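Local coordinates for 2-oxoglutarate (2OG) and Fe(II)-dependent oxygenase superfamily protein (Arabidopsis thaliana, PDB 6KWB) that probably catalyses the irreversible oxidation of the auxin indole-3-acetic acid to inactive 2-oxoindole-3-acetic acid, with iron(II) and 2-oxoglutarate as cofactor and cosubstrate, at residues 154-159 against 236-241; 167-172 against 226-231; 175-180 against 205-210; 146-151 against 244-249. All coordinates share one frame; numbering follows the deposited sequence.

In the fold
How a double-stranded beta-helix builds a cosubstrate site is well illustrated here: all four contacts reach the same 2-oxoglutarate. Interactions 1 and 4 join strands 147-155 and 237-245, their centres about 24 Å apart: the first receives the distal carboxylate, the second meets the metal-binding end. Interaction 2, on the smaller facing sheet, supplies the protein's metal ligands. Interaction 3, its centre about 14 Å from those of interactions 2 and 4, floors the site. Among the polar links between them are Asp171 OD2 to Thr176 OG1 (2.8 Å, interactions 2 and 3), Arg238 NH2 to Asp180 OD1 (2.8 Å, 1 and 3) and Leu175 O to Leu245 N (2.8 Å, 3 and 4).

Interaction 1: 154-159 against 236-241; sequences YHFKPE and TMRYSI. With AKG (2-oxoglutaric acid), chain E.
Tyr154 and Arg238 form an antiparallel hydrogen-bonded pair in which Tyr154 N reaches Arg238 O at 2.7 Å, whereas the return from Arg238 N to Tyr154 O is weak. Their side chains leave the same face of the sheet, with the CB atoms 3.8 Å apart, and both run to the distal carboxylate of 2-oxoglutarate. Arg238, its CG anti to the backbone N (chi1 -170°) and its chain extended as far as NE, brings NH1 to O3 of the ligand at 2.7 Å in a nearly straight bond (168°). Tyr154 OH, at 2.8 Å, and Ser240 OG, at 2.6 Å, both donate to O4, whose modelled place is less certain. A phenylalanine in place of Tyr154, lacking the hydroxyl, would probably leave O4 with one donor fewer. Phe156 CE2 lies against Arg238 CD at 4.0 Å. On the other face His155 ND1 makes a weak hydrogen bond to Met237 SD, the sulfur sitting at the imidazole edge. Asp180 OD1 forms a salt bridge with Arg238 NH2, and Asn152 bonds to Ser240 OG. One cationic and two hydroxyl donors on a single carboxylate are consistent with recognition of its far end through the Arg-X-Ser signature of plant 2-oxoglutarate oxygenases.

Interaction 2: 167-172 against 226-231; sequences QLHTDS and VKHRVQ. With MG (magnesium ion), chain D; AKG (2-oxoglutaric acid), chain E.
Asp171 and His228 meet at a magnesium ion, which probably stands in for the catalytic iron. Asp171 OD1 binds the ion at 2.2 Å and His228 NE2 at 2.5 Å; O2 and O5 of 2-oxoglutarate chelate it as well. The carboxylate stands almost upright to the imidazole, the planes 82° apart, and OD1 lies in the ring plane at its edge. His169, a metal ligand in this protein, turns NE2 to the ion at 3.0 Å, longer than a regular bond. Together the three residues make the His-X-Asp...His facial triad of the iron(II)/2-oxoglutarate oxygenases. The two imidazoles lean obliquely together, 51° between their planes, with His228 CE1 over one face of the His169 ring. An alanine in place of His169, without the imidazole, would probably deprive the metal site of its remaining histidine and leave one side of the His228 ring without its neighbour.

Behind these ligands, His228 ND1 donates to Val226 O at 3.2 Å, in the ring plane but approaching from above the Val226 carbonyl plane, a bond that helps set the ring's rotation. Asp171 OD2 is held by Thr176 OG1. The backbones pair antiparallel, His228 N to His169 O at 2.9 Å and His169 N to His228 O at 3.0 Å, so both histidines share a face. Strand 228-231 runs between 164-169 and 187-190 in the smaller sheet; Arg229 makes a salt bridge to Glu188 and a cation-pi contact with Phe197, while Val230 packs on Arg238 of strand 237-245.

Interaction 3: 175-180 against 205-210; sequences LTILQD and NTLAIN. With AKG (2-oxoglutaric acid), chain E.
In the larger sheet of the double-stranded beta-helix, two neighbouring antiparallel strands bring Thr176 against Asn210 and Leu178 against Ala208. The axes of the segments 175-179 and 207-210 run 157° apart in direction. Each of these pairs is closed by two reciprocal backbone bonds, as where Thr176 N reaches Asn210 O at 2.7 Å and Asn210 N answers to Thr176 O. Leu178 N likewise meets Ala208 O at 2.7 Å. Between the two pairs Ile177 faces Ile209 as a non-hydrogen-bonded pair.

Alternation sends the side chains to two faces. Toward the ligand stand Thr176, Leu178, Ala208 and Asn210. Leu178, its CG anti to the backbone N (chi1 174°), stretches out so that CD1 meets C3 of 2-oxoglutarate at 3.6 Å, and CD2 flanks C4; the two methyls thus touch the aliphatic middle of a molecule whose ends are gripped elsewhere. The small Ala208 CB sits 4.1 Å from Leu178 CB, beside its root. Thr176 is a second-shell residue of the metal site.

The reverse face is mostly apolar. Ile177 and Ile209 lie side by side, CG1 of the first 3.6 Å from CD1 of the second, and both press on helix 106-133. Leu207 CD2 reaches Gln179 CB at 3.8 Å, while the Gln179 amide bonds beyond the pair to Tyr115 OH and Met41 O. Strand 175-179 is flanked on its other edge by 237-245. A wall with helices behind and cosubstrate in front is the pattern of the major sheet in the 2-oxoglutarate-dependent oxygenase fold.

Interaction 4: 146-151 against 244-249; sequences PSQFRI and FLLGPM. With AKG (2-oxoglutaric acid), chain E.
Phe244 O is gripped twice from the facing strand: Gln148 N donates to it at 2.8 Å, and Ser147 OG adds a weak bond at 3.2 Å. Phe244 N returns a nearly straight bond (177°) to Gln148 O at 2.7 Å, which completes the antiparallel hydrogen-bonded pair. Two residues on, as strand 237-245 gives way to a loop, Leu246 N still reaches Pro146 O at 3.0 Å.

The Phe244 side chain leaves with CG anti to its carbonyl carbon (chi1 -54°), a torsion that carries the ring into the active site. There CZ points its edge at O2 of 2-oxoglutarate, 3.3 Å away and in the ring plane; the same oxygen binds the magnesium. Arg150 CB comes to the ring edge at CE2, 3.8 Å off, so aliphatic carbon of the neighbouring strand borders the phenyl group. Nearer the loop, Leu246 CD1 crosses to Gln148 CB at 4.0 Å, and Pro146 CG packs on Met249 CG.

Strand 147-155 lies between 237-245 and the edge strand 81-87, where Tyr87 touches both Pro146 and Met249. On the other side of 237-245, strand 175-179 sets Thr176 against Phe244 and Leu175 against Leu245.

Interaction 1: 154-159 against 236-241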
# COMPACT_ATOMS: atom_id res chain seq x y z
N TYR A 154 -9.39 -11.51 -3.89
CA TYR A 154 -8.90 -12.85 -3.59
C TYR A 154 -10.02 -13.88 -3.54
O TYR A 154 -10.99 -13.73 -2.80
CB TYR A 154 -8.17 -12.84 -2.27
CG TYR A 154 -6.98 -11.95 -2.29
CD1 TYR A 154 -5.74 -12.41 -2.73
CD2 TYR A 154 -7.11 -10.61 -1.95
CE1 TYR A 154 -4.65 -11.56 -2.77
CE2 TYR A 154 -6.03 -9.76 -2.00
CZ TYR A 154 -4.80 -10.23 -2.40
OH TYR A 154 -3.76 -9.35 -2.43
N HIS A 155 -9.87 -14.93 -4.34
CA HIS A 155 -10.82 -16.03 -4.36
C HIS A 155 -10.28 -17.29 -3.67
O HIS A 155 -9.54 -18.05 -4.28
CB HIS A 155 -11.20 -16.38 -5.80
CG HIS A 155 -12.26 -17.43 -5.90
ND1 HIS A 155 -13.60 -17.15 -5.75
CD2 HIS A 155 -12.17 -18.77 -6.09
CE1 HIS A 155 -14.30 -18.27 -5.88
NE2 HIS A 155 -13.45 -19.26 -6.08
N PHE A 156 -10.65 -17.51 -2.41
CA PHE A 156 -10.16 -18.70 -1.69
C PHE A 156 -11.22 -19.80 -1.66
O PHE A 156 -12.34 -19.59 -1.17
CB PHE A 156 -9.75 -18.34 -0.26
CG PHE A 156 -8.58 -17.41 -0.19
CD1 PHE A 156 -7.52 -17.55 -1.06
CD2 PHE A 156 -8.55 -16.38 0.74
CE1 PHE A 156 -6.44 -16.68 -1.01
CE2 PHE A 156 -7.48 -15.52 0.80
CZ PHE A 156 -6.42 -15.67 -0.08
N LYS A 157 -10.87 -21.00 -2.12
CA LYS A 157 -11.82 -22.11 -2.10
C LYS A 157 -11.45 -23.09 -0.99
O LYS A 157 -10.40 -22.90 -0.36
CB LYS A 157 -11.82 -22.84 -3.45
CG LYS A 157 -11.69 -21.95 -4.64
CD LYS A 157 -11.78 -22.75 -5.91
CE LYS A 157 -10.68 -22.36 -6.87
NZ LYS A 157 -10.75 -23.15 -8.12
N PRO A 158 -12.31 -24.11 -0.73
CA PRO A 158 -12.07 -24.90 0.48
C PRO A 158 -10.71 -25.57 0.41
O PRO A 158 -10.05 -25.81 1.43
CB PRO A 158 -13.21 -25.92 0.47
CG PRO A 158 -14.31 -25.20 -0.22
CD PRO A 158 -13.63 -24.43 -1.31
N GLU A 159 -10.30 -25.85 -0.81
CA GLU A 159 -8.98 -26.37 -1.08
C GLU A 159 -7.92 -25.42 -0.51
O GLU A 159 -6.99 -25.85 0.17
CB GLU A 159 -8.80 -26.57 -2.60
CG GLU A 159 -7.37 -26.55 -3.16
CD GLU A 159 -6.46 -27.71 -2.68
OE1 GLU A 159 -6.82 -28.45 -1.72
OE2 GLU A 159 -5.37 -27.88 -3.28
N THR A 236 -13.43 -17.82 1.63
CA THR A 236 -14.41 -16.79 1.31
C THR A 236 -13.81 -15.87 0.24
O THR A 236 -12.67 -16.07 -0.20
CB THR A 236 -14.78 -15.97 2.55
OG1 THR A 236 -15.71 -14.94 2.20
CG2 THR A 236 -13.54 -15.35 3.14
N MET A 237 -14.59 -14.89 -0.20
CA MET A 237 -14.09 -13.85 -1.08
C MET A 237 -13.39 -12.77 -0.25
O MET A 237 -13.69 -12.58 0.93
CB MET A 237 -15.22 -13.26 -1.92
CG MET A 237 -14.80 -12.95 -3.33
SD MET A 237 -14.74 -14.42 -4.36
CE MET A 237 -16.39 -14.36 -5.05
N ARG A 238 -12.47 -12.03 -0.87
CA ARG A 238 -11.69 -11.07 -0.10
C ARG A 238 -11.22 -9.89 -0.96
O ARG A 238 -10.74 -10.06 -2.08
CB ARG A 238 -10.51 -11.79 0.54
CG ARG A 238 -9.73 -11.02 1.56
CD ARG A 238 -8.55 -11.87 2.05
NE ARG A 238 -7.97 -11.29 3.25
CZ ARG A 238 -6.97 -10.41 3.26
NH1 ARG A 238 -6.41 -10.00 2.13
NH2 ARG A 238 -6.53 -9.94 4.42
N TYR A 239 -11.40 -8.68 -0.45
CA TYR A 239 -11.10 -7.49 -1.21
C TYR A 239 -10.08 -6.63 -0.44
O TYR A 239 -10.11 -6.57 0.77
CB TYR A 239 -12.38 -6.72 -1.47
CG TYR A 239 -13.33 -7.46 -2.38
CD1 TYR A 239 -13.19 -7.39 -3.76
CD2 TYR A 239 -14.37 -8.24 -1.85
CE1 TYR A 239 -14.06 -8.07 -4.60
CE2 TYR A 239 -15.24 -8.92 -2.68
CZ TYR A 239 -15.08 -8.84 -4.06
OH TYR A 239 -15.94 -9.52 -4.91
N SER A 240 -9.13 -6.01 -1.13
CA SER A 240 -8.21 -5.10 -0.46
C SER A 240 -7.84 -3.99 -1.42
O SER A 240 -7.85 -4.17 -2.64
CB SER A 240 -6.97 -5.81 0.03
OG SER A 240 -6.06 -5.89 -1.04
N ILE A 241 -7.59 -2.82 -0.87
CA ILE A 241 -7.22 -1.69 -1.70
C ILE A 241 -5.85 -1.20 -1.30
O ILE A 241 -5.64 -0.91 -0.13
CB ILE A 241 -8.22 -0.53 -1.55
CG1 ILE A 241 -9.66 -1.03 -1.72
CG2 ILE A 241 -7.88 0.57 -2.49
CD1 ILE A 241 -10.73 -0.18 -0.96
C1 AKG E . -0.58 -5.61 -2.25
O1 AKG E . -1.50 -5.24 -3.04
O2 AKG E . 0.64 -5.37 -2.50
C2 AKG E . -0.94 -6.36 -0.98
O5 AKG E . -0.02 -6.83 -0.31
C3 AKG E . -2.42 -6.49 -0.61
C4 AKG E . -2.64 -7.10 0.77
C5 AKG E . -4.02 -7.73 0.85
O3 AKG E . -4.55 -8.06 1.96
O4 AKG E . -4.65 -7.94 -0.23

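Interaction 2: 167-172 against 226-231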
# COMPACT_ATOMS: atom_id res chain seq x y z
N GLN A 167 2.35 -15.56 -1.99
CA GLN A 167 3.60 -15.93 -1.34
C GLN A 167 4.29 -14.70 -0.78
O GLN A 167 3.91 -13.55 -1.04
CB GLN A 167 4.56 -16.69 -2.28
CG GLN A 167 4.70 -16.15 -3.69
CD GLN A 167 3.74 -16.83 -4.65
OE1 GLN A 167 2.58 -17.09 -4.31
NE2 GLN A 167 4.22 -17.13 -5.85
N LEU A 168 5.33 -15.00 -0.00
CA LEU A 168 6.07 -14.05 0.79
C LEU A 168 6.84 -13.10 -0.12
O LEU A 168 7.43 -13.52 -1.11
CB LEU A 168 6.98 -14.85 1.73
CG LEU A 168 7.90 -14.18 2.74
CD1 LEU A 168 7.01 -13.50 3.79
CD2 LEU A 168 8.81 -15.18 3.41
N HIS A 169 6.80 -11.80 0.17
CA HIS A 169 7.38 -10.80 -0.72
C HIS A 169 7.51 -9.39 -0.09
O HIS A 169 6.99 -9.12 1.01
CB HIS A 169 6.53 -10.69 -1.97
CG HIS A 169 5.21 -10.03 -1.74
ND1 HIS A 169 4.26 -10.56 -0.90
CD2 HIS A 169 4.70 -8.87 -2.22
CE1 HIS A 169 3.20 -9.77 -0.88
NE2 HIS A 169 3.44 -8.74 -1.68
N THR A 170 8.22 -8.50 -0.79
CA THR A 170 8.33 -7.11 -0.36
C THR A 170 7.76 -6.18 -1.42
O THR A 170 7.95 -6.41 -2.60
CB THR A 170 9.78 -6.70 -0.15
OG1 THR A 170 10.44 -6.64 -1.41
CG2 THR A 170 10.50 -7.62 0.85
N ASP A 171 7.12 -5.11 -1.01
CA ASP A 171 6.67 -4.14 -2.01
C ASP A 171 7.91 -3.43 -2.62
O ASP A 171 8.93 -3.24 -1.96
CB ASP A 171 5.69 -3.14 -1.39
CG ASP A 171 4.43 -3.82 -0.86
OD1 ASP A 171 4.09 -4.93 -1.32
OD2 ASP A 171 3.75 -3.21 -0.01
N SER A 172 7.85 -3.09 -3.89
CA SER A 172 9.07 -2.56 -4.50
C SER A 172 9.18 -1.03 -4.31
O SER A 172 10.25 -0.45 -4.51
CB SER A 172 9.13 -2.90 -5.99
OG SER A 172 8.13 -2.21 -6.70
N VAL A 226 9.47 -4.71 4.79
CA VAL A 226 8.90 -5.87 5.43
C VAL A 226 8.52 -6.98 4.42
O VAL A 226 8.02 -6.70 3.31
CB VAL A 226 7.68 -5.47 6.29
CG1 VAL A 226 6.60 -4.85 5.45
CG2 VAL A 226 7.11 -6.67 7.05
N LYS A 227 8.79 -8.23 4.79
CA LYS A 227 8.29 -9.34 4.00
C LYS A 227 6.94 -9.75 4.54
O LYS A 227 6.76 -10.00 5.73
CB LYS A 227 9.23 -10.54 4.02
CG LYS A 227 10.63 -10.32 3.48
CD LYS A 227 11.55 -11.40 4.03
CE LYS A 227 12.93 -11.36 3.42
NZ LYS A 227 13.06 -12.16 2.17
N HIS A 228 5.98 -9.83 3.63
CA HIS A 228 4.66 -10.16 4.04
C HIS A 228 4.00 -11.15 3.07
O HIS A 228 4.45 -11.36 1.95
CB HIS A 228 3.81 -8.89 4.18
CG HIS A 228 3.81 -8.00 2.98
ND1 HIS A 228 4.88 -7.19 2.65
CD2 HIS A 228 2.88 -7.79 2.02
CE1 HIS A 228 4.60 -6.52 1.55
NE2 HIS A 228 3.39 -6.87 1.14
N ARG A 229 2.95 -11.78 3.55
CA ARG A 229 2.13 -12.61 2.69
C ARG A 229 0.70 -12.61 3.24
O ARG A 229 0.47 -12.26 4.40
CB ARG A 229 2.69 -14.02 2.61
CG ARG A 229 2.32 -14.84 3.80
CD ARG A 229 3.28 -15.96 4.05
NE ARG A 229 3.07 -16.49 5.39
CZ ARG A 229 3.82 -17.44 5.94
NH1 ARG A 229 4.83 -17.96 5.26
NH2 ARG A 229 3.55 -17.86 7.18
N VAL A 230 -0.25 -12.99 2.40
CA VAL A 230 -1.62 -13.20 2.85
C VAL A 230 -1.90 -14.70 2.83
O VAL A 230 -1.72 -15.39 1.82
CB VAL A 230 -2.63 -12.42 2.00
CG1 VAL A 230 -2.25 -12.49 0.53
CG2 VAL A 230 -4.03 -12.96 2.22
N GLN A 231 -2.34 -15.21 3.98
CA GLN A 231 -2.63 -16.62 4.12
C GLN A 231 -4.14 -16.87 4.22
O GLN A 231 -4.86 -16.17 4.93
CB GLN A 231 -1.92 -17.16 5.35
CG GLN A 231 -2.42 -18.49 5.82
CD GLN A 231 -1.34 -19.26 6.54
OE1 GLN A 231 -0.44 -18.67 7.13
NE2 GLN A 231 -1.44 -20.59 6.51
MG MG D . 2.22 -6.07 -0.97
C1 AKG E . -0.58 -5.61 -2.25
O1 AKG E . -1.50 -5.24 -3.04
O2 AKG E . 0.64 -5.37 -2.50
C2 AKG E . -0.94 -6.36 -0.98
O5 AKG E . -0.02 -6.83 -0.31
C3 AKG E . -2.42 -6.49 -0.61
C4 AKG E . -2.64 -7.10 0.77
C5 AKG E . -4.02 -7.73 0.85
O3 AKG E . -4.55 -8.06 1.96
O4 AKG E . -4.65 -7.94 -0.23

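Interaction 3: 175-180 against 205-210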
# COMPACT_ATOMS: atom_id res chain seq x y z
N LEU A 175 6.50 3.33 -0.02
CA LEU A 175 5.50 3.27 1.02
C LEU A 175 4.18 2.72 0.50
O LEU A 175 3.74 3.10 -0.57
CB LEU A 175 5.31 4.68 1.57
CG LEU A 175 4.39 5.05 2.71
CD1 LEU A 175 4.89 6.38 3.25
CD2 LEU A 175 3.00 5.21 2.15
N THR A 176 3.53 1.87 1.27
CA THR A 176 2.23 1.34 0.86
C THR A 176 1.17 1.60 1.92
O THR A 176 1.40 1.36 3.10
CB THR A 176 2.27 -0.18 0.60
OG1 THR A 176 3.24 -0.48 -0.40
CG2 THR A 176 0.87 -0.69 0.16
N ILE A 177 0.01 2.07 1.48
CA ILE A 177 -1.16 2.21 2.33
C ILE A 177 -2.19 1.16 1.92
O ILE A 177 -2.64 1.11 0.79
CB ILE A 177 -1.76 3.63 2.21
CG1 ILE A 177 -0.69 4.67 2.55
CG2 ILE A 177 -3.04 3.75 3.07
CD1 ILE A 177 -1.16 6.08 2.44
N LEU A 178 -2.56 0.32 2.86
CA LEU A 178 -3.41 -0.81 2.53
C LEU A 178 -4.72 -0.68 3.25
O LEU A 178 -4.77 -0.50 4.46
CB LEU A 178 -2.73 -2.12 2.90
CG LEU A 178 -3.59 -3.36 2.74
CD1 LEU A 178 -3.75 -3.67 1.26
CD2 LEU A 178 -2.96 -4.53 3.48
N GLN A 179 -5.80 -0.73 2.50
CA GLN A 179 -7.10 -0.85 3.12
C GLN A 179 -7.50 -2.35 3.05
O GLN A 179 -7.92 -2.85 2.02
CB GLN A 179 -8.12 0.12 2.47
CG GLN A 179 -9.50 0.04 3.04
CD GLN A 179 -10.50 1.00 2.41
OE1 GLN A 179 -10.15 1.99 1.77
NE2 GLN A 179 -11.76 0.64 2.51
N ASP A 180 -7.30 -3.07 4.14
CA ASP A 180 -7.48 -4.51 4.13
C ASP A 180 -8.95 -4.85 4.10
O ASP A 180 -9.80 -3.98 3.95
CB ASP A 180 -6.85 -5.18 5.35
CG ASP A 180 -6.33 -6.59 5.05
OD1 ASP A 180 -6.65 -7.15 3.97
OD2 ASP A 180 -5.66 -7.19 5.94
N ASN A 205 -11.75 0.58 10.57
CA ASN A 205 -11.39 2.00 10.37
C ASN A 205 -9.91 2.37 10.38
O ASN A 205 -9.56 3.54 10.18
CB ASN A 205 -12.08 2.86 11.42
CG ASN A 205 -13.58 2.77 11.34
OD1 ASN A 205 -14.18 3.35 10.44
ND2 ASN A 205 -14.18 2.02 12.24
N THR A 206 -9.04 1.39 10.55
CA THR A 206 -7.63 1.68 10.50
C THR A 206 -7.14 1.42 9.08
O THR A 206 -7.84 0.81 8.27
CB THR A 206 -6.87 0.82 11.51
OG1 THR A 206 -6.90 -0.56 11.09
CG2 THR A 206 -7.55 0.92 12.87
N LEU A 207 -5.94 1.94 8.79
CA LEU A 207 -5.23 1.69 7.54
C LEU A 207 -3.86 1.07 7.88
O LEU A 207 -3.21 1.45 8.87
CB LEU A 207 -5.06 2.98 6.75
CG LEU A 207 -6.39 3.50 6.18
CD1 LEU A 207 -6.25 4.89 5.58
CD2 LEU A 207 -6.98 2.50 5.21
N ALA A 208 -3.42 0.14 7.06
CA ALA A 208 -2.12 -0.51 7.27
C ALA A 208 -1.06 0.13 6.40
O ALA A 208 -1.31 0.43 5.23
CB ALA A 208 -2.22 -1.96 6.99
N ILE A 209 0.10 0.39 6.99
CA ILE A 209 1.18 1.02 6.27
C ILE A 209 2.37 0.12 6.25
O ILE A 209 2.73 -0.42 7.28
CB ILE A 209 1.59 2.35 6.93
CG1 ILE A 209 0.34 3.22 7.18
CG2 ILE A 209 2.70 3.05 6.14
CD1 ILE A 209 -0.34 3.66 5.95
N ASN A 210 3.00 -0.10 5.09
CA ASN A 210 4.28 -0.78 5.14
C ASN A 210 5.26 -0.15 4.19
O ASN A 210 4.89 0.57 3.24
CB ASN A 210 4.18 -2.28 4.88
CG ASN A 210 3.51 -2.59 3.61
OD1 ASN A 210 4.02 -2.30 2.54
ND2 ASN A 210 2.33 -3.18 3.71
C1 AKG E . -0.58 -5.61 -2.25
O1 AKG E . -1.50 -5.24 -3.04
O2 AKG E . 0.64 -5.37 -2.50
C2 AKG E . -0.94 -6.36 -0.98
O5 AKG E . -0.02 -6.83 -0.31
C3 AKG E . -2.42 -6.49 -0.61
C4 AKG E . -2.64 -7.10 0.77
C5 AKG E . -4.02 -7.73 0.85
O3 AKG E . -4.55 -8.06 1.96
O4 AKG E . -4.65 -7.94 -0.23

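Interaction 4: 146-151 against 244-249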
# COMPACT_ATOMS: atom_id res chain seq x y z
N PRO A 146 5.72 9.36 -8.32
CA PRO A 146 4.38 8.89 -8.68
C PRO A 146 3.86 7.82 -7.73
O PRO A 146 4.64 7.10 -7.11
CB PRO A 146 4.60 8.30 -10.06
CG PRO A 146 5.99 7.77 -9.98
CD PRO A 146 6.76 8.74 -9.14
N SER A 147 2.55 7.71 -7.67
CA SER A 147 1.88 6.66 -6.92
C SER A 147 1.15 5.74 -7.87
O SER A 147 0.91 6.08 -9.02
CB SER A 147 0.89 7.22 -5.91
OG SER A 147 1.57 7.57 -4.73
N GLN A 148 0.87 4.54 -7.38
CA GLN A 148 0.18 3.52 -8.14
C GLN A 148 -0.97 3.03 -7.29
O GLN A 148 -0.80 2.83 -6.10
CB GLN A 148 1.10 2.36 -8.51
CG GLN A 148 0.51 1.40 -9.54
CD GLN A 148 1.39 0.17 -9.71
OE1 GLN A 148 2.61 0.25 -9.60
NE2 GLN A 148 0.78 -0.99 -9.95
N PHE A 149 -2.13 2.85 -7.91
CA PHE A 149 -3.33 2.37 -7.26
C PHE A 149 -3.58 0.94 -7.71
O PHE A 149 -3.42 0.60 -8.89
CB PHE A 149 -4.48 3.29 -7.63
CG PHE A 149 -5.77 2.93 -7.00
CD1 PHE A 149 -5.99 3.18 -5.66
CD2 PHE A 149 -6.78 2.35 -7.76
CE1 PHE A 149 -7.22 2.84 -5.08
CE2 PHE A 149 -7.99 2.02 -7.20
CZ PHE A 149 -8.22 2.27 -5.85
N ARG A 150 -3.98 0.08 -6.78
CA ARG A 150 -4.23 -1.29 -7.15
C ARG A 150 -5.26 -1.90 -6.21
O ARG A 150 -5.09 -1.92 -4.99
CB ARG A 150 -2.92 -2.10 -7.15
CG ARG A 150 -3.12 -3.61 -7.18
CD ARG A 150 -2.09 -4.39 -8.03
NE ARG A 150 -2.38 -4.22 -9.45
CZ ARG A 150 -2.33 -5.18 -10.36
NH1 ARG A 150 -2.02 -6.43 -10.04
NH2 ARG A 150 -2.61 -4.89 -11.63
N ILE A 151 -6.34 -2.42 -6.80
CA ILE A 151 -7.41 -3.02 -6.02
C ILE A 151 -7.35 -4.49 -6.30
O ILE A 151 -7.02 -4.89 -7.41
CB ILE A 151 -8.78 -2.44 -6.37
CG1 ILE A 151 -9.02 -2.54 -7.87
CG2 ILE A 151 -8.83 -1.00 -6.02
CD1 ILE A 151 -10.34 -1.93 -8.31
N PHE A 244 0.33 2.68 -3.60
CA PHE A 244 1.77 2.61 -3.48
C PHE A 244 2.41 3.95 -3.81
O PHE A 244 2.22 4.48 -4.90
CB PHE A 244 2.35 1.55 -4.44
CG PHE A 244 1.75 0.17 -4.31
CD1 PHE A 244 2.16 -0.70 -3.30
CD2 PHE A 244 0.85 -0.31 -5.25
CE1 PHE A 244 1.64 -1.98 -3.18
CE2 PHE A 244 0.32 -1.61 -5.14
CZ PHE A 244 0.72 -2.43 -4.10
N LEU A 245 3.16 4.51 -2.87
CA LEU A 245 4.06 5.61 -3.21
C LEU A 245 5.32 4.97 -3.75
O LEU A 245 5.94 4.20 -3.04
CB LEU A 245 4.41 6.49 -2.01
CG LEU A 245 5.37 7.64 -2.32
CD1 LEU A 245 4.77 8.65 -3.29
CD2 LEU A 245 5.84 8.32 -1.06
N LEU A 246 5.65 5.21 -5.01
CA LEU A 246 6.82 4.57 -5.61
C LEU A 246 8.06 5.44 -5.49
O LEU A 246 8.00 6.58 -5.05
CB LEU A 246 6.57 4.27 -7.08
CG LEU A 246 5.23 3.59 -7.37
CD1 LEU A 246 4.89 3.56 -8.85
CD2 LEU A 246 5.25 2.19 -6.77
N GLY A 247 9.20 4.92 -5.91
CA GLY A 247 10.38 5.75 -5.95
C GLY A 247 10.30 6.66 -7.16
O GLY A 247 9.30 6.66 -7.87
N PRO A 248 11.36 7.42 -7.41
CA PRO A 248 11.34 8.26 -8.60
C PRO A 248 11.43 7.32 -9.79
O PRO A 248 11.98 6.22 -9.62
CB PRO A 248 12.58 9.12 -8.45
CG PRO A 248 13.54 8.21 -7.70
CD PRO A 248 12.69 7.39 -6.77
N MET A 249 10.89 7.69 -10.95
CA MET A 249 10.82 6.73 -12.06
C MET A 249 11.79 7.03 -13.20
O MET A 249 12.27 6.11 -13.87
CB MET A 249 9.39 6.64 -12.59
CG MET A 249 8.42 6.00 -11.62
SD MET A 249 8.66 4.22 -11.38
CE MET A 249 9.61 4.16 -9.84
C1 AKG E . -0.58 -5.61 -2.25
O1 AKG E . -1.50 -5.24 -3.04
O2 AKG E . 0.64 -5.37 -2.50
C2 AKG E . -0.94 -6.36 -0.98
O5 AKG E . -0.02 -6.83 -0.31
C3 AKG E . -2.42 -6.49 -0.61
C4 AKG E . -2.64 -7.10 0.77
C5 AKG E . -4.02 -7.73 0.85
O3 AKG E . -4.55 -8.06 1.96
O4 AKG E . -4.65 -7.94 -0.23